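Spondin-1 (Homo sapiens, PDB 3COO) probably acts as a secreted extracellular-matrix protein in cell adhesion, with a reelin-N domain that binds heparin. Local coordinates at residues 22-27 with 143-148; 56-61 with 121-126; 136-141 with 154-159. All coordinates share one frame; numbering follows the deposited sequence. Where two conformers were deposited one is given.

From the N terminus, 22-27 comes first but finds its partner, 143-148, only after 115 intervening residues; interaction 1 therefore closes the longest loop, and interaction 2 lies wholly within it. Interaction 2 joins 56-61 to 121-126 in the antiparallel four-stranded sheet. The chain then enters 136-141, turns through 143-148 and returns as 154-159, so interaction 3 crosses interaction 1 and opens after interaction 2 has closed. Interaction 3 belongs to the six-stranded mixed sheet. The two sheets meet where L60 and V58 touch L155, I141, A139 and L137. On the far face of 136-141, I147 and R27 touch S140 and K138, which attaches the small parallel pair.

Interaction 1 (22-27 with 143-148); sequences CSRILR and QKRIIY
R24 carries CG beside its backbone N (chi1 -64°) and then runs fully extended, whereas R145 swings CG anti to its own N (chi1 179°) and is extended as well; these torsions bring the two guanidinium groups together. Their planes lie 36° apart, and R24 NH2 sits over one face of the R145 group, 3.0 Å from R145 NH2. Both nitrogens are donors, so this is a meeting of like charges rather than a bond. A water at the edge of the R24 guanidinium, in its plane, accepts from R24 NH1 and donates to R145 O at 2.8 Å, tying the long side chain to the opposite backbone. With an alanine in place of R24, the water would probably lose its guanidinium partner and I146 CD1 the aliphatic cover of R24 CG, 3.8 Å away. Between the backbones, I147 N donates to R24 O at 3.0 Å and L26 N to I147 O at 3.0 Å, both nearly straight. Branched, apolar I25 and I147 suit the buried face, where they lean on I74 and T72 of strand 72-77. On the other face, L26 CD1 presses tightly on I146 CG2 at 3.4 Å and also meets Y148 CE2 at 3.8 Å, so the exposed tyrosine ring offers carbon surface to L26. R27 turns its polar end to a salt bridge with D151. I147 bonding to the residues before and after I25 is the pattern of a parallel beta bridge, here a short two-stranded pair in the Reeler domain.

Interaction 2 (56-61 with 121-126); sequences YRVTLS and IQVFWI
Two neighbouring strands at the middle of the antiparallel four-stranded sheet of the Reeler domain, a member of the E-set clan, meet here and supply one wall of its core. The hydrogen-bonded pairs Y56 with W125, V58 with V123 and L60 with I121 each exchange two backbone bonds; V58 N to V123 O is 2.7 Å and almost straight at 174°. All six share one face, from which V58, L60, V123 and W125 pack on strands 72-77 and 135-140 or the loop beside them, so bulky apolar groups suit these four. L60 CB rests on I121 CG1 at 3.8 Å. Partly exposed Y56 sets CD2 obliquely against W125 CE3 at 3.9 Å, while Y56 OH is hydrogen-bonded to K51 N. The opposite face mixes polar R57, T59 and Q122 with the F124 ring. F124 CE1 stands over one face of the R57 guanidinium, the planes 63° apart, and R57 NE forms a salt bridge with E44. T59 CB touches Q122 CG at 3.6 Å, beta carbon against methylene. W125 CB lies against V58 CG1 at 3.6 Å; beyond it the indole is held anti to the backbone N (chi1 173°), a direction that lets NE1 donate to A89 O.

Interaction 3 (136-141 with 154-159); sequences ILKASI and SLTKKL
Backbone hydrogen bonds between L137 and K157 do most of the joining: L137 N donates to K157 O and K157 N to L137 O, each at 2.9 Å. A third runs from A139 N to L155 O, also 2.9 Å, and extends the antiparallel pairing to the end where 154-159 enters its strand. In between, K138 and T156 form a non-hydrogen-bonded pair, and T156 CA closes on L137 O at 3.1 Å in a CA-H...O contact. The same backbone pairing brings L155 CB to 3.5 Å from A139 O. Apolar contacts fall on both faces. On the inner one L155 keeps CG beside its backbone N (chi1 -72°), which directs CD2 to A139 CB at 4.0 Å; the small alanine gives it room, and L60 of the facing sheet touches both. L137 CD1 approaches L159 CD1 at 4.3 Å. On the other face I136 CD1 crosses the aliphatic stem of K158 obliquely, 3.7 Å from K158 CG. Polar ends are served outside the pair: T156 OG1 bonds to G153 O. The chemistry implies an antiparallel strand pair, joined through the excursion that carries strand 147-149, with leucines and alanine feeding the sandwich core while K158 covers I136 and sends NZ on to a salt bridge with E78.

Interaction 1 (22-27 with 143-148)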
loop_
_atom_site.group_PDB
_atom_site.type_symbol
_atom_site.label_atom_id
_atom_site.label_comp_id
_atom_site.label_asym_id
_atom_site.label_seq_id
_atom_site.Cartn_x
_atom_site.Cartn_y
_atom_site.Cartn_z
ATOM N N CYS A 22 -17.778 -10.791 -5.763
ATOM C CA CYS A 22 -16.518 -11.008 -6.492
ATOM C C CYS A 22 -16.461 -10.363 -7.883
ATOM O O CYS A 22 -15.492 -10.543 -8.607
ATOM C CB CYS A 22 -16.158 -12.517 -6.527
ATOM S SG CYS A 22 -16.211 -13.251 -4.847
ATOM N N SER A 23 -17.454 -9.532 -8.218
ATOM C CA SER A 23 -17.489 -8.877 -9.528
ATOM C C SER A 23 -16.233 -8.037 -9.756
ATOM O O SER A 23 -15.872 -7.754 -10.881
ATOM C CB SER A 23 -18.747 -8.034 -9.666
ATOM O OG SER A 23 -18.638 -6.908 -8.797
ATOM N N ARG A 24 -15.529 -7.679 -8.686
ATOM C CA ARG A 24 -14.348 -6.813 -8.805
ATOM C C ARG A 24 -13.018 -7.572 -8.714
ATOM O O ARG A 24 -11.965 -6.960 -8.593
ATOM C CB ARG A 24 -14.395 -5.698 -7.746
ATOM C CG ARG A 24 -15.574 -4.749 -7.954
ATOM C CD ARG A 24 -15.577 -3.803 -6.787
ATOM N NE ARG A 24 -16.787 -2.991 -6.699
ATOM C CZ ARG A 24 -16.972 -2.075 -5.748
ATOM N NH1 ARG A 24 -16.022 -1.856 -4.836
ATOM N NH2 ARG A 24 -18.095 -1.378 -5.712
ATOM N N ILE A 25 -13.064 -8.883 -8.857
ATOM C CA ILE A 25 -11.866 -9.730 -8.771
ATOM C C ILE A 25 -11.650 -10.272 -10.187
ATOM O O ILE A 25 -12.466 -11.041 -10.679
ATOM C CB ILE A 25 -12.070 -10.919 -7.771
ATOM C CG1 ILE A 25 -12.215 -10.432 -6.311
ATOM C CG2 ILE A 25 -10.926 -11.962 -7.856
ATOM C CD1 ILE A 25 -11.025 -9.714 -5.738
ATOM N N LEU A 26 -10.565 -9.864 -10.837
ATOM C CA LEU A 26 -10.378 -10.149 -12.280
ATOM C C LEU A 26 -8.964 -10.630 -12.531
ATOM O O LEU A 26 -8.115 -10.446 -11.656
ATOM C CB LEU A 26 -10.650 -8.884 -13.106
ATOM C CG LEU A 26 -12.039 -8.229 -13.045
ATOM C CD1 LEU A 26 -12.101 -7.015 -13.952
ATOM C CD2 LEU A 26 -13.113 -9.250 -13.430
ATOM N N ARG A 27 -8.709 -11.248 -13.699
ATOM C CA ARG A 27 -7.345 -11.652 -14.083
ATOM C C ARG A 27 -6.777 -10.563 -14.944
ATOM O O ARG A 27 -7.433 -10.140 -15.886
ATOM C CB ARG A 27 -7.322 -12.911 -14.944
ATOM C CG ARG A 27 -7.488 -14.194 -14.266
ATOM C CD ARG A 27 -7.835 -15.237 -15.331
ATOM N NE ARG A 27 -6.647 -15.837 -15.919
ATOM C CZ ARG A 27 -6.656 -16.924 -16.687
ATOM N NH1 ARG A 27 -5.510 -17.388 -17.155
ATOM N NH2 ARG A 27 -7.807 -17.521 -17.024
ATOM N N GLN A 143 -3.867 -1.585 -5.016
ATOM C CA GLN A 143 -5.043 -1.218 -4.290
ATOM C C GLN A 143 -5.885 -0.270 -5.172
ATOM O O GLN A 143 -5.650 0.914 -5.121
ATOM C CB GLN A 143 -4.514 -0.483 -3.061
ATOM C CG GLN A 143 -3.624 -1.395 -2.175
ATOM C CD GLN A 143 -4.427 -2.581 -1.736
ATOM O OE1 GLN A 143 -5.392 -2.423 -0.995
ATOM N NE2 GLN A 143 -4.075 -3.759 -2.205
ATOM N N LYS A 144 -6.814 -0.811 -5.980
ATOM C CA LYS A 144 -7.738 -0.055 -6.879
ATOM C C LYS A 144 -9.190 -0.574 -6.720
ATOM O O LYS A 144 -9.384 -1.576 -6.081
ATOM C CB LYS A 144 -7.274 -0.150 -8.350
ATOM C CG LYS A 144 -5.863 0.409 -8.537
ATOM C CD LYS A 144 -5.560 1.034 -9.864
ATOM C CE LYS A 144 -4.346 1.946 -9.676
ATOM N NZ LYS A 144 -3.666 2.360 -10.923
ATOM N N ARG A 145 -10.195 0.094 -7.283
ATOM C CA ARG A 145 -11.577 -0.379 -7.152
ATOM C C ARG A 145 -11.738 -1.803 -7.766
ATOM O O ARG A 145 -12.346 -2.691 -7.158
ATOM C CB ARG A 145 -12.570 0.642 -7.736
ATOM C CG ARG A 145 -14.051 0.217 -7.657
ATOM C CD ARG A 145 -14.947 1.408 -7.991
ATOM N NE ARG A 145 -16.390 1.112 -8.005
ATOM C CZ ARG A 145 -17.244 1.463 -7.034
ATOM N NH1 ARG A 145 -16.819 2.090 -5.933
ATOM N NH2 ARG A 145 -18.534 1.173 -7.155
ATOM N N ILE A 146 -11.124 -2.010 -8.923
ATOM C CA ILE A 146 -11.027 -3.321 -9.543
ATOM C C ILE A 146 -9.636 -3.874 -9.285
ATOM O O ILE A 146 -8.613 -3.186 -9.518
ATOM C CB ILE A 146 -11.233 -3.261 -11.048
ATOM C CG1 ILE A 146 -12.483 -2.429 -11.397
ATOM C CG2 ILE A 146 -11.266 -4.718 -11.633
ATOM C CD1 ILE A 146 -13.808 -3.079 -10.938
ATOM N N ILE A 147 -9.623 -5.108 -8.806
ATOM C CA ILE A 147 -8.420 -5.805 -8.359
ATOM C C ILE A 147 -8.044 -6.834 -9.430
ATOM O O ILE A 147 -8.776 -7.806 -9.670
ATOM C CB ILE A 147 -8.650 -6.511 -7.019
ATOM C CG1 ILE A 147 -9.462 -5.648 -6.023
ATOM C CG2 ILE A 147 -7.305 -7.022 -6.390
ATOM C CD1 ILE A 147 -8.650 -4.724 -5.201
ATOM N N TYR A 148 -6.936 -6.569 -10.115
ATOM C CA TYR A 148 -6.431 -7.436 -11.172
ATOM C C TYR A 148 -5.319 -8.247 -10.584
ATOM O O TYR A 148 -4.529 -7.739 -9.740
ATOM C CB TYR A 148 -5.896 -6.606 -12.336
ATOM C CG TYR A 148 -6.970 -5.878 -13.093
ATOM C CD1 TYR A 148 -7.332 -4.562 -12.752
ATOM C CD2 TYR A 148 -7.637 -6.503 -14.120
ATOM C CE1 TYR A 148 -8.330 -3.911 -13.453
ATOM C CE2 TYR A 148 -8.621 -5.878 -14.815
ATOM C CZ TYR A 148 -8.958 -4.577 -14.475
ATOM O OH TYR A 148 -9.940 -3.984 -15.190
HETATM O O HOH W 1 -13.204 -3.369 -4.557
#

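Interaction 2 (56-61 with 121-126)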
loop_
_atom_site.group_PDB
_atom_site.type_symbol
_atom_site.label_atom_id
_atom_site.label_comp_id
_atom_site.label_asym_id
_atom_site.label_seq_id
_atom_site.Cartn_x
_atom_site.Cartn_y
_atom_site.Cartn_z
ATOM N N TYR A 56 -3.274 -25.276 5.445
ATOM C CA TYR A 56 -1.970 -24.750 5.038
ATOM C C TYR A 56 -1.849 -23.315 5.533
ATOM O O TYR A 56 -2.807 -22.564 5.491
ATOM C CB TYR A 56 -1.828 -24.736 3.490
ATOM C CG TYR A 56 -1.773 -26.142 2.943
ATOM C CD1 TYR A 56 -0.561 -26.866 2.929
ATOM C CD2 TYR A 56 -2.943 -26.790 2.555
ATOM C CE1 TYR A 56 -0.545 -28.205 2.477
ATOM C CE2 TYR A 56 -2.927 -28.079 2.107
ATOM C CZ TYR A 56 -1.735 -28.782 2.091
ATOM O OH TYR A 56 -1.763 -30.057 1.669
ATOM N N ARG A 57 -0.655 -22.948 5.957
ATOM C CA ARG A 57 -0.389 -21.604 6.407
ATOM C C ARG A 57 0.112 -20.854 5.147
ATOM O O ARG A 57 1.052 -21.302 4.468
ATOM C CB ARG A 57 0.636 -21.670 7.544
ATOM C CG ARG A 57 0.821 -20.417 8.347
ATOM C CD ARG A 57 2.033 -20.601 9.329
ATOM N NE ARG A 57 1.843 -21.615 10.387
ATOM C CZ ARG A 57 1.224 -21.365 11.536
ATOM N NH1 ARG A 57 1.093 -22.308 12.457
ATOM N NH2 ARG A 57 0.746 -20.148 11.762
ATOM N N VAL A 58 -0.573 -19.774 4.801
ATOM C CA VAL A 58 -0.173 -18.973 3.623
ATOM C C VAL A 58 0.244 -17.559 4.016
ATOM O O VAL A 58 -0.486 -16.869 4.754
ATOM C CB VAL A 58 -1.100 -19.125 2.367
ATOM C CG1 VAL A 58 -2.172 -20.337 2.428
ATOM C CG2 VAL A 58 -1.515 -17.820 1.667
ATOM N N THR A 59 1.470 -17.201 3.647
ATOM C CA THR A 59 1.992 -15.858 3.966
ATOM C C THR A 59 2.397 -15.020 2.774
ATOM O O THR A 59 3.028 -15.514 1.806
ATOM C CB THR A 59 2.996 -15.803 5.145
ATOM O OG1 THR A 59 4.129 -14.929 4.878
ATOM C CG2 THR A 59 3.389 -17.084 5.628
ATOM N N LEU A 60 1.983 -13.762 2.870
ATOM C CA LEU A 60 2.415 -12.697 1.990
ATOM C C LEU A 60 3.436 -11.873 2.736
ATOM O O LEU A 60 3.160 -11.370 3.827
ATOM C CB LEU A 60 1.191 -11.844 1.600
ATOM C CG LEU A 60 1.443 -10.551 0.831
ATOM C CD1 LEU A 60 1.900 -10.948 -0.544
ATOM C CD2 LEU A 60 0.111 -9.825 0.741
ATOM N N SER A 61 4.630 -11.721 2.163
ATOM C CA SER A 61 5.655 -10.939 2.808
ATOM C C SER A 61 6.354 -9.979 1.846
ATOM O O SER A 61 6.341 -10.183 0.606
ATOM C CB SER A 61 6.663 -11.842 3.543
ATOM O OG SER A 61 7.153 -12.825 2.682
ATOM N N ILE A 121 1.753 -10.748 6.347
ATOM C CA ILE A 121 0.450 -11.179 6.828
ATOM C C ILE A 121 0.340 -12.705 6.616
ATOM O O ILE A 121 1.003 -13.250 5.737
ATOM C CB ILE A 121 -0.739 -10.441 6.163
ATOM C CG1 ILE A 121 -0.813 -10.630 4.634
ATOM C CG2 ILE A 121 -0.757 -8.925 6.577
ATOM C CD1 ILE A 121 -1.647 -11.857 4.203
ATOM N N GLN A 122 -0.502 -13.374 7.404
ATOM C CA GLN A 122 -0.683 -14.814 7.245
ATOM C C GLN A 122 -2.126 -15.209 7.433
ATOM O O GLN A 122 -2.844 -14.579 8.207
ATOM C CB GLN A 122 0.103 -15.598 8.292
ATOM C CG GLN A 122 1.578 -15.404 8.392
ATOM C CD GLN A 122 2.185 -16.316 9.468
ATOM O OE1 GLN A 122 2.718 -15.838 10.452
ATOM N NE2 GLN A 122 2.028 -17.646 9.296
ATOM N N VAL A 123 -2.530 -16.276 6.734
ATOM C CA VAL A 123 -3.863 -16.839 6.811
ATOM C C VAL A 123 -3.750 -18.371 6.712
ATOM O O VAL A 123 -2.754 -18.901 6.160
ATOM C CB VAL A 123 -4.754 -16.236 5.659
ATOM C CG1 VAL A 123 -4.274 -16.712 4.287
ATOM C CG2 VAL A 123 -6.235 -16.570 5.864
ATOM N N PHE A 124 -4.743 -19.103 7.229
ATOM C CA PHE A 124 -4.823 -20.533 6.872
ATOM C C PHE A 124 -5.685 -20.694 5.639
ATOM O O PHE A 124 -6.593 -19.883 5.372
ATOM C CB PHE A 124 -5.378 -21.418 8.013
ATOM C CG PHE A 124 -4.607 -21.327 9.316
ATOM C CD1 PHE A 124 -3.285 -21.794 9.403
ATOM C CD2 PHE A 124 -5.209 -20.825 10.470
ATOM C CE1 PHE A 124 -2.585 -21.752 10.590
ATOM C CE2 PHE A 124 -4.509 -20.815 11.717
ATOM C CZ PHE A 124 -3.176 -21.255 11.779
ATOM N N TRP A 125 -5.404 -21.750 4.880
ATOM C CA TRP A 125 -6.232 -22.075 3.719
ATOM C C TRP A 125 -6.449 -23.573 3.782
ATOM O O TRP A 125 -5.479 -24.367 3.886
ATOM C CB TRP A 125 -5.547 -21.664 2.419
ATOM C CG TRP A 125 -6.288 -22.138 1.148
ATOM C CD1 TRP A 125 -7.393 -21.563 0.586
ATOM C CD2 TRP A 125 -5.946 -23.248 0.303
ATOM N NE1 TRP A 125 -7.766 -22.226 -0.566
ATOM C CE2 TRP A 125 -6.897 -23.281 -0.756
ATOM C CE3 TRP A 125 -4.948 -24.240 0.349
ATOM C CZ2 TRP A 125 -6.862 -24.251 -1.772
ATOM C CZ3 TRP A 125 -4.919 -25.220 -0.681
ATOM C CH2 TRP A 125 -5.841 -25.185 -1.739
ATOM N N ILE A 126 -7.710 -23.970 3.884
ATOM C CA ILE A 126 -8.052 -25.385 3.998
ATOM C C ILE A 126 -8.284 -25.966 2.602
ATOM O O ILE A 126 -9.140 -25.476 1.879
ATOM C CB ILE A 126 -9.293 -25.592 4.907
ATOM C CG1 ILE A 126 -9.010 -25.078 6.343
ATOM C CG2 ILE A 126 -9.747 -27.095 4.920
ATOM C CD1 ILE A 126 -10.233 -24.998 7.183
#

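Interaction 3 (136-141 with 154-159)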
loop_
_atom_site.group_PDB
_atom_site.type_symbol
_atom_site.label_atom_id
_atom_site.label_comp_id
_atom_site.label_asym_id
_atom_site.label_seq_id
_atom_site.Cartn_x
_atom_site.Cartn_y
_atom_site.Cartn_z
ATOM N N ILE A 136 -4.982 -22.128 -7.892
ATOM C CA ILE A 136 -3.967 -21.093 -7.916
ATOM C C ILE A 136 -4.285 -20.118 -6.775
ATOM O O ILE A 136 -5.353 -19.513 -6.766
ATOM C CB ILE A 136 -3.969 -20.287 -9.253
ATOM C CG1 ILE A 136 -4.113 -21.199 -10.482
ATOM C CG2 ILE A 136 -2.724 -19.386 -9.371
ATOM C CD1 ILE A 136 -2.993 -22.156 -10.718
ATOM N N LEU A 137 -3.369 -20.017 -5.813
ATOM C CA LEU A 137 -3.446 -19.058 -4.713
ATOM C C LEU A 137 -2.796 -17.798 -5.272
ATOM O O LEU A 137 -1.715 -17.889 -5.874
ATOM C CB LEU A 137 -2.671 -19.573 -3.474
ATOM C CG LEU A 137 -3.297 -20.628 -2.536
ATOM C CD1 LEU A 137 -3.547 -21.886 -3.278
ATOM C CD2 LEU A 137 -2.348 -21.001 -1.359
ATOM N N LYS A 138 -3.463 -16.644 -5.097
ATOM C CA LYS A 138 -3.030 -15.404 -5.730
ATOM C C LYS A 138 -3.157 -14.224 -4.765
ATOM O O LYS A 138 -4.158 -14.082 -4.070
ATOM C CB LYS A 138 -3.885 -15.141 -6.998
ATOM C CG LYS A 138 -3.732 -16.272 -8.072
ATOM C CD LYS A 138 -4.143 -15.872 -9.511
ATOM C CE LYS A 138 -5.517 -15.238 -9.619
ATOM N NZ LYS A 138 -6.032 -15.217 -11.060
ATOM N N ALA A 139 -2.159 -13.354 -4.750
ATOM C CA ALA A 139 -2.252 -12.121 -3.971
ATOM C C ALA A 139 -2.122 -10.917 -4.900
ATOM O O ALA A 139 -1.501 -11.011 -5.975
ATOM C CB ALA A 139 -1.159 -12.097 -2.848
ATOM N N SER A 140 -2.750 -9.803 -4.528
ATOM C CA SER A 140 -2.499 -8.546 -5.224
ATOM C C SER A 140 -2.195 -7.451 -4.201
ATOM O O SER A 140 -2.798 -7.425 -3.126
ATOM C CB SER A 140 -3.705 -8.153 -6.071
ATOM O OG SER A 140 -3.594 -6.812 -6.460
ATOM N N ILE A 141 -1.235 -6.596 -4.538
ATOM C CA ILE A 141 -0.696 -5.558 -3.662
ATOM C C ILE A 141 -1.105 -4.171 -4.257
ATOM O O ILE A 141 -0.854 -3.119 -3.683
ATOM C CB ILE A 141 0.861 -5.792 -3.590
ATOM C CG1 ILE A 141 1.289 -6.344 -2.238
ATOM C CG2 ILE A 141 1.694 -4.701 -4.118
ATOM C CD1 ILE A 141 0.386 -7.316 -1.741
ATOM N N SER A 154 5.782 -14.026 -8.436
ATOM C CA SER A 154 6.054 -14.179 -6.993
ATOM C C SER A 154 4.811 -14.114 -6.096
ATOM O O SER A 154 4.865 -14.541 -4.945
ATOM C CB SER A 154 7.032 -13.099 -6.548
ATOM O OG SER A 154 6.464 -11.845 -6.819
ATOM N N LEU A 155 3.706 -13.585 -6.624
ATOM C CA LEU A 155 2.470 -13.466 -5.856
ATOM C C LEU A 155 1.436 -14.548 -6.157
ATOM O O LEU A 155 0.274 -14.390 -5.818
ATOM C CB LEU A 155 1.849 -12.084 -6.042
ATOM C CG LEU A 155 2.606 -10.934 -5.341
ATOM C CD1 LEU A 155 1.986 -9.599 -5.680
ATOM C CD2 LEU A 155 2.650 -11.161 -3.838
ATOM N N THR A 156 1.849 -15.641 -6.798
ATOM C CA THR A 156 0.933 -16.732 -7.103
ATOM C C THR A 156 1.627 -18.017 -6.766
ATOM O O THR A 156 2.830 -18.111 -6.952
ATOM C CB THR A 156 0.628 -16.778 -8.626
ATOM O OG1 THR A 156 1.769 -17.322 -9.304
ATOM C CG2 THR A 156 0.351 -15.400 -9.162
ATOM N N LYS A 157 0.883 -19.022 -6.300
ATOM C CA LYS A 157 1.403 -20.380 -6.148
ATOM C C LYS A 157 0.330 -21.360 -6.587
ATOM O O LYS A 157 -0.800 -21.275 -6.134
ATOM C CB LYS A 157 1.788 -20.685 -4.696
ATOM C CG LYS A 157 2.767 -19.709 -4.067
ATOM C CD LYS A 157 4.177 -19.803 -4.681
ATOM C CE LYS A 157 4.838 -18.430 -4.668
ATOM N NZ LYS A 157 6.264 -18.529 -4.286
ATOM N N LYS A 158 0.699 -22.277 -7.471
ATOM C CA LYS A 158 -0.177 -23.333 -7.958
ATOM C C LYS A 158 -0.043 -24.621 -7.111
ATOM O O LYS A 158 1.079 -25.071 -6.814
ATOM C CB LYS A 158 0.190 -23.652 -9.426
ATOM C CG LYS A 158 -0.581 -24.822 -10.073
ATOM C CD LYS A 158 -0.304 -24.882 -11.582
ATOM C CE LYS A 158 -0.883 -26.132 -12.194
ATOM N NZ LYS A 158 -0.650 -26.234 -13.682
ATOM N N LEU A 159 -1.181 -25.209 -6.736
ATOM C CA LEU A 159 -1.175 -26.497 -6.050
ATOM C C LEU A 159 -2.191 -27.458 -6.682
ATOM O O LEU A 159 -3.369 -27.121 -6.812
ATOM C CB LEU A 159 -1.498 -26.279 -4.571
ATOM C CG LEU A 159 -0.467 -25.632 -3.640
ATOM C CD1 LEU A 159 -1.107 -25.232 -2.306
ATOM C CD2 LEU A 159 0.701 -26.614 -3.417
#